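Probable Rab-related GTPase (Acanthamoeba polyphaga mimivirus, PDB 5XC3) binds GTP and GDP as a small GTPase of the Rab family and may take part in protein transport. Local coordinates at residues F86-R91 with N119-D124. Residues are numbered along the deposited sequence; the frame is centred on the assembly and turned at random.
Sequences FDVTDR and NKIDID. With GDP (guanosine-5'-diphosphate), chain B.
The guanine-binding NKxD motif, Asn119 to Asp122, meets the C-terminal end of the neighbouring parallel strand 81-87 here. Two backbone bonds join the strand ends on either side of Asp87. Asn119 N donates to Phe86 O (2.9 Å), and Val88 N donates to Asn119 O (3.0 Å) in an almost straight bond, 175° at the hydrogen. Beyond them both chains leave the sheet in type I turns, Asp87 to Asp90 and Lys120 to Ile123.

Lys120 runs between Asp87 and the guanine. The extended Lys120 chain lays CG over the face of the base, 3.5 Å from GDP C6, while CD packs on the Asp87 carboxylate. At the tip, Lys120 NZ makes a salt bridge to Asp87 OD2 whose hydrogen bond is weak (3.3 Å), and a water joins the same two atoms. NZ also donates to the carbonyl of Gly15 and weakly to the ribose O4'.

The other carboxylate oxygen, Asp87 OD1, closes an Asx turn. Asp87 OD1 accepts from Thr89 N and, at 2.7 Å, from Thr89 OG1, both from one face of the carboxylate. These bonds probably limit rotation of the Asp87 carboxylate and help keep OD2 toward Lys120. The side chains of Thr89 and Ile123 cross at about a right angle, with Thr89 CG2 3.8 Å from Ile123 CG2.

Asp122 receives the base edge: GDP N1 donates to Asp122 OD1 (2.6 Å) and GDP N2 to Asp122 OD2 (2.8 Å). This pair of bonds recognises guanine, as in other small GTPases. The Asn119 amide lies near N7 and O6, and its ND2 donates to Val16 O, tying the motif to the P-loop. Such a base pocket at the strand ends is characteristic of the Ras-like GTPase fold.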
loop_
_atom_site.group_PDB
_atom_site.type_symbol
_atom_site.label_atom_id
_atom_site.label_comp_id
_atom_site.label_asym_id
_atom_site.label_seq_id
_atom_site.Cartn_x
_atom_site.Cartn_y
_atom_site.Cartn_z
ATOM N N PHE A 86 -6.321 -3.122 2.461
ATOM C CA PHE A 86 -7.567 -3.875 2.516
ATOM C C PHE A 86 -8.732 -2.894 2.552
ATOM O O PHE A 86 -8.547 -1.680 2.626
ATOM C CB PHE A 86 -7.603 -4.916 3.658
ATOM C CG PHE A 86 -7.794 -4.318 5.027
ATOM C CD1 PHE A 86 -6.710 -3.820 5.752
ATOM C CD2 PHE A 86 -9.069 -4.249 5.592
ATOM C CE1 PHE A 86 -6.886 -3.254 7.009
ATOM C CE2 PHE A 86 -9.251 -3.692 6.848
ATOM C CZ PHE A 86 -8.163 -3.196 7.563
ATOM N N ASP A 87 -9.942 -3.433 2.472
ATOM C CA ASP A 87 -11.176 -2.654 2.402
ATOM C C ASP A 87 -11.928 -2.918 3.703
ATOM O O ASP A 87 -12.240 -4.075 4.005
ATOM C CB ASP A 87 -11.947 -3.134 1.166
ATOM C CG ASP A 87 -13.385 -2.621 1.065
ATOM O OD1 ASP A 87 -13.922 -2.008 2.009
ATOM O OD2 ASP A 87 -13.983 -2.883 -0.003
ATOM N N VAL A 88 -12.192 -1.854 4.473
ATOM C CA VAL A 88 -12.815 -1.995 5.793
ATOM C C VAL A 88 -14.179 -2.671 5.732
ATOM O O VAL A 88 -14.617 -3.263 6.727
ATOM C CB VAL A 88 -12.873 -0.665 6.582
ATOM C CG1 VAL A 88 -11.468 -0.135 6.853
ATOM C CG2 VAL A 88 -13.721 0.368 5.847
ATOM N N THR A 89 -14.862 -2.609 4.591
ATOM C CA THR A 89 -16.178 -3.230 4.456
ATOM C C THR A 89 -16.113 -4.659 3.926
ATOM O O THR A 89 -17.159 -5.307 3.805
ATOM C CB THR A 89 -17.072 -2.383 3.547
ATOM O OG1 THR A 89 -16.590 -2.459 2.198
ATOM C CG2 THR A 89 -17.080 -0.926 4.002
ATOM N N ASP A 90 -14.919 -5.166 3.619
ATOM C CA ASP A 90 -14.717 -6.455 2.951
ATOM C C ASP A 90 -13.895 -7.314 3.905
ATOM O O ASP A 90 -12.665 -7.211 3.951
ATOM C CB ASP A 90 -14.009 -6.217 1.613
ATOM C CG ASP A 90 -13.706 -7.496 0.834
ATOM O OD1 ASP A 90 -13.686 -8.604 1.404
ATOM O OD2 ASP A 90 -13.462 -7.376 -0.387
ATOM N N ARG A 91 -14.577 -8.183 4.658
ATOM C CA ARG A 91 -13.899 -8.943 5.703
ATOM C C ARG A 91 -12.820 -9.852 5.126
ATOM O O ARG A 91 -11.730 -9.974 5.700
ATOM C CB ARG A 91 -14.922 -9.766 6.487
ATOM C CG ARG A 91 -14.299 -10.554 7.601
ATOM C CD ARG A 91 -13.806 -9.629 8.679
ATOM N NE ARG A 91 -12.831 -10.285 9.535
ATOM C CZ ARG A 91 -12.486 -9.847 10.739
ATOM N NH1 ARG A 91 -11.585 -10.510 11.452
ATOM N NH2 ARG A 91 -13.045 -8.746 11.229
ATOM N N ASN A 119 -8.614 0.835 4.013
ATOM C CA ASN A 119 -9.147 1.748 3.011
ATOM C C ASN A 119 -10.675 1.722 2.969
ATOM O O ASN A 119 -11.328 0.800 3.482
ATOM C CB ASN A 119 -8.583 1.410 1.624
ATOM C CG ASN A 119 -8.745 2.549 0.632
ATOM O OD1 ASN A 119 -8.684 3.721 1.000
ATOM N ND2 ASN A 119 -8.964 2.210 -0.631
ATOM N N LYS A 120 -11.228 2.763 2.338
ATOM C CA LYS A 120 -12.657 2.976 2.086
ATOM C C LYS A 120 -13.408 3.479 3.314
ATOM O O LYS A 120 -14.603 3.201 3.470
ATOM C CB LYS A 120 -13.350 1.757 1.451
ATOM C CG LYS A 120 -12.652 1.214 0.203
ATOM C CD LYS A 120 -13.579 0.394 -0.679
ATOM C CE LYS A 120 -12.776 -0.286 -1.790
ATOM N NZ LYS A 120 -13.665 -1.052 -2.717
ATOM N N ILE A 121 -12.739 4.271 4.163
ATOM C CA ILE A 121 -13.382 4.809 5.358
ATOM C C ILE A 121 -14.477 5.816 5.042
ATOM O O ILE A 121 -15.193 6.237 5.958
ATOM C CB ILE A 121 -12.363 5.385 6.362
ATOM C CG1 ILE A 121 -11.676 6.618 5.777
ATOM C CG2 ILE A 121 -11.345 4.311 6.738
ATOM C CD1 ILE A 121 -10.630 7.244 6.692
ATOM N N ASP A 122 -14.616 6.226 3.777
ATOM C CA ASP A 122 -15.739 7.075 3.382
ATOM C C ASP A 122 -17.076 6.357 3.491
ATOM O O ASP A 122 -18.120 7.021 3.538
ATOM C CB ASP A 122 -15.572 7.533 1.936
ATOM C CG ASP A 122 -15.395 6.376 0.986
ATOM O OD1 ASP A 122 -14.301 5.768 0.987
ATOM O OD2 ASP A 122 -16.344 6.055 0.244
ATOM N N ILE A 123 -17.076 5.033 3.502
ATOM C CA ILE A 123 -18.317 4.274 3.544
ATOM C C ILE A 123 -18.878 4.309 4.957
ATOM O O ILE A 123 -18.126 4.306 5.937
ATOM C CB ILE A 123 -18.067 2.834 3.073
ATOM C CG1 ILE A 123 -17.519 2.844 1.647
ATOM C CG2 ILE A 123 -19.344 1.981 3.184
ATOM C CD1 ILE A 123 -17.304 1.457 1.067
ATOM N N ASP A 124 -20.208 4.348 5.055
ATOM C CA ASP A 124 -20.903 4.338 6.339
ATOM C C ASP A 124 -20.319 3.272 7.258
ATOM O O ASP A 124 -20.133 2.120 6.854
ATOM C CB ASP A 124 -22.389 4.060 6.072
ATOM C CG ASP A 124 -23.282 4.344 7.276
ATOM O OD1 ASP A 124 -22.948 3.937 8.408
ATOM O OD2 ASP A 124 -24.336 4.990 7.079
HETATM P PB GDP B . -7.582 -2.423 -6.749
HETATM O O1B GDP B . -7.181 -2.731 -5.349
HETATM O O2B GDP B . -6.530 -1.730 -7.598
HETATM O O3B GDP B . -8.161 -3.649 -7.425
HETATM O O3A GDP B . -8.819 -1.389 -6.549
HETATM P PA GDP B . -9.258 -0.149 -7.459
HETATM O O1A GDP B . -8.383 1.041 -7.180
HETATM O O2A GDP B . -9.314 -0.549 -8.905
HETATM O "O5'" GDP B . -10.712 0.178 -6.866
HETATM C "C5'" GDP B . -11.784 -0.751 -7.057
HETATM C "C4'" GDP B . -13.073 0.060 -6.953
HETATM O "O4'" GDP B . -13.212 0.574 -5.620
HETATM C "C3'" GDP B . -13.081 1.263 -7.880
HETATM O "O3'" GDP B . -14.437 1.447 -8.317
HETATM C "C2'" GDP B . -12.684 2.410 -6.984
HETATM O "O2'" GDP B . -13.108 3.709 -7.428
HETATM C "C1'" GDP B . -13.331 1.983 -5.677
HETATM N N9 GDP B . -12.586 2.602 -4.571
HETATM C C8 GDP B . -11.237 2.761 -4.461
HETATM N N7 GDP B . -10.927 3.372 -3.296
HETATM C C5 GDP B . -12.095 3.643 -2.658
HETATM C C6 GDP B . -12.482 4.281 -1.383
HETATM O O6 GDP B . -11.639 4.757 -0.597
HETATM N N1 GDP B . -13.796 4.332 -1.107
HETATM C C2 GDP B . -14.733 3.816 -1.925
HETATM N N2 GDP B . -16.041 3.909 -1.574
HETATM N N3 GDP B . -14.455 3.221 -3.098
HETATM C C4 GDP B . -13.162 3.106 -3.494
HETATM O O HOH W 1 -16.148 -2.205 -1.310
#